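Long-range contact in Pap fimbrial major pilin protein (Escherichia coli, PDB 2UY6), which polymerizes into the thick right-handed helical rod of the P pilus, the fibre that enables bacteria to colonize the epithelium of host organs: residues 93-98 and 152-157. The protein carries 2 engineered substitutions. Numbering follows the deposited sequence.
Sequences LDTNGG and FSAVAN
Asn96 and Ser153 form a single antiparallel hydrogen-bonded bridge between segments whose touching parts run 134° apart: Asn96 N donates to Ser153 O over 2.7 Å, nearly straight and in the carbonyl plane, while Ser153 N returns only a weak bond to Asn96 O. Thr95 is beta-branched: its methyl CG2 lies 4.0 Å from Ala154 CB and approaches Phe152 CD1 obliquely, whereas OG1, set between the backbone N and carbonyl carbon (chi1 53°), hydrogen-bonds to Leu101 O. Leu93, with CG anti to the backbone N, extends CD2 to 4.1 Å from both Ala154 CB and Ala156 CB; the small alanines let one leucine methyl bridge two alternate residues of the strand. Across the bridge, Asn96 CB rests 3.6 Å from Ser153 OG, short polar side chains suiting this more open side. Gly97 turns the chain close to Phe152 CA with a positive phi of 120°, which glycine adopts readily. Strand 93-94 edges the sheet beside strand 101-106, where Leu93 and Thr95 touch Ile103; Ala154 reaches Ile103 from strand 153-162 of the other sheet of the immunoglobulin-like pilin fold. Strand 153-162 also pairs in parallel with a strand of another protein's chain, consistent with donor-strand complementation by a chaperone.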
ATOM      1  N   LEU B  93      28.640 -10.844   5.751  1.00 36.46           N
ATOM      2  CA  LEU B  93      27.699 -10.850   6.858  1.00 37.57           C
ATOM      3  C   LEU B  93      28.216 -11.734   7.998  1.00 37.93           C
ATOM      4  O   LEU B  93      28.216 -12.962   7.884  1.00 37.41           O
ATOM      5  CB  LEU B  93      26.338 -11.363   6.378  1.00 37.74           C
ATOM      6  CG  LEU B  93      25.257 -11.444   7.454  1.00 38.15           C
ATOM      7  CD1 LEU B  93      24.905 -10.039   7.912  1.00 38.89           C
ATOM      8  CD2 LEU B  93      24.042 -12.158   6.910  1.00 36.45           C
ATOM      9  N   ASP B  94      28.651 -11.107   9.092  1.00 37.31           N
ATOM     10  CA  ASP B  94      29.169 -11.845  10.237  1.00 36.59           C
ATOM     11  C   ASP B  94      28.097 -12.798  10.773  1.00 36.07           C
ATOM     12  O   ASP B  94      26.901 -12.511  10.677  1.00 37.68           O
ATOM     13  CB  ASP B  94      29.614 -10.875  11.334  1.00 38.44           C
ATOM     14  CG  ASP B  94      30.751 -11.438  12.190  1.00 39.56           C
ATOM     15  OD1 ASP B  94      30.655 -12.607  12.620  1.00 37.60           O
ATOM     16  OD2 ASP B  94      31.736 -10.707  12.434  1.00 38.57           O
ATOM     17  N   THR B  95      28.525 -13.924  11.341  1.00 34.46           N
ATOM     18  CA  THR B  95      27.595 -14.924  11.863  1.00 34.45           C
ATOM     19  C   THR B  95      27.656 -15.160  13.364  1.00 36.78           C
ATOM     20  O   THR B  95      28.543 -14.665  14.053  1.00 36.08           O
ATOM     21  CB  THR B  95      27.829 -16.279  11.200  1.00 33.46           C
ATOM     22  OG1 THR B  95      29.212 -16.628  11.330  1.00 30.52           O
ATOM     23  CG2 THR B  95      27.438 -16.235   9.731  1.00 31.68           C
ATOM     24  N   ASN B  96      26.699 -15.941  13.855  1.00 39.19           N
ATOM     25  CA  ASN B  96      26.622 -16.287  15.270  1.00 42.87           C
ATOM     26  C   ASN B  96      27.104 -17.711  15.493  1.00 44.22           C
ATOM     27  O   ASN B  96      26.856 -18.597  14.670  1.00 44.61           O
ATOM     28  CB  ASN B  96      25.184 -16.185  15.783  1.00 44.87           C
ATOM     29  CG  ASN B  96      24.627 -14.781  15.690  1.00 48.18           C
ATOM     30  OD1 ASN B  96      25.226 -13.825  16.201  1.00 48.20           O
ATOM     31  ND2 ASN B  96      23.471 -14.645  15.040  1.00 47.85           N
ATOM     32  N   GLY B  97      27.779 -17.924  16.620  1.00 44.39           N
ATOM     33  CA  GLY B  97      28.284 -19.244  16.947  1.00 44.30           C
ATOM     34  C   GLY B  97      29.792 -19.286  17.113  1.00 43.34           C
ATOM     35  O   GLY B  97      30.354 -20.335  17.414  1.00 43.03           O
ATOM     36  N   GLY B  98      30.448 -18.147  16.908  1.00 42.72           N
ATOM     37  CA  GLY B  98      31.894 -18.085  17.043  1.00 42.65           C
ATOM     38  C   GLY B  98      32.657 -19.108  16.216  1.00 42.68           C
ATOM     39  O   GLY B  98      33.740 -19.549  16.606  1.00 42.75           O
ATOM     40  N   PHE B 152      26.421 -22.403  13.134  1.00 43.13           N
ATOM     41  CA  PHE B 152      26.382 -20.950  13.010  1.00 41.31           C
ATOM     42  C   PHE B 152      24.987 -20.543  12.543  1.00 40.67           C
ATOM     43  O   PHE B 152      24.175 -21.394  12.160  1.00 39.73           O
ATOM     44  CB  PHE B 152      27.428 -20.476  11.992  1.00 40.71           C
ATOM     45  CG  PHE B 152      27.156 -20.936  10.585  1.00 39.86           C
ATOM     46  CD1 PHE B 152      26.265 -20.246   9.771  1.00 40.75           C
ATOM     47  CD2 PHE B 152      27.765 -22.078  10.087  1.00 39.04           C
ATOM     48  CE1 PHE B 152      25.987 -20.692   8.475  1.00 41.35           C
ATOM     49  CE2 PHE B 152      27.494 -22.529   8.798  1.00 39.57           C
ATOM     50  CZ  PHE B 152      26.604 -21.836   7.991  1.00 40.33           C
ATOM     51  N   SER B 153      24.714 -19.243  12.579  1.00 38.23           N
ATOM     52  CA  SER B 153      23.428 -18.718  12.141  1.00 36.32           C
ATOM     53  C   SER B 153      23.584 -17.232  11.905  1.00 34.37           C
ATOM     54  O   SER B 153      24.596 -16.641  12.285  1.00 34.08           O
ATOM     55  CB  SER B 153      22.348 -18.955  13.204  1.00 36.74           C
ATOM     56  OG  SER B 153      22.629 -18.227  14.386  1.00 37.83           O
ATOM     57  N   ALA B 154      22.587 -16.631  11.270  1.00 32.92           N
ATOM     58  CA  ALA B 154      22.609 -15.199  11.006  1.00 32.26           C
ATOM     59  C   ALA B 154      21.246 -14.708  10.549  1.00 31.24           C
ATOM     60  O   ALA B 154      20.409 -15.490  10.078  1.00 31.04           O
ATOM     61  CB  ALA B 154      23.662 -14.868   9.949  1.00 30.85           C
ATOM     62  N   VAL B 155      21.032 -13.409  10.703  1.00 31.02           N
ATOM     63  CA  VAL B 155      19.787 -12.767  10.287  1.00 31.05           C
ATOM     64  C   VAL B 155      20.143 -11.496   9.545  1.00 30.32           C
ATOM     65  O   VAL B 155      20.960 -10.707  10.010  1.00 31.01           O
ATOM     66  CB  VAL B 155      18.890 -12.364  11.482  1.00 31.00           C
ATOM     67  CG1 VAL B 155      17.656 -11.601  10.968  1.00 31.38           C
ATOM     68  CG2 VAL B 155      18.462 -13.595  12.258  1.00 29.58           C
ATOM     69  N   ALA B 156      19.536 -11.300   8.388  1.00 29.57           N
ATOM     70  CA  ALA B 156      19.798 -10.101   7.613  1.00 29.53           C
ATOM     71  C   ALA B 156      18.487  -9.340   7.447  1.00 28.93           C
ATOM     72  O   ALA B 156      17.438  -9.950   7.234  1.00 29.41           O
ATOM     73  CB  ALA B 156      20.375 -10.480   6.257  1.00 28.93           C
ATOM     74  N   ASN B 157      18.529  -8.016   7.565  1.00 29.79           N
ATOM     75  CA  ASN B 157      17.308  -7.224   7.391  1.00 31.07           C
ATOM     76  C   ASN B 157      17.160  -6.760   5.959  1.00 29.76           C
ATOM     77  O   ASN B 157      18.020  -6.043   5.445  1.00 32.53           O
ATOM     78  CB  ASN B 157      17.290  -5.991   8.297  1.00 32.39           C
ATOM     79  CG  ASN B 157      16.990  -6.334   9.734  1.00 36.77           C
ATOM     80  OD1 ASN B 157      16.026  -7.054  10.032  1.00 37.39           O
ATOM     81  ND2 ASN B 157      17.813  -5.821  10.645  1.00 38.56           N
TER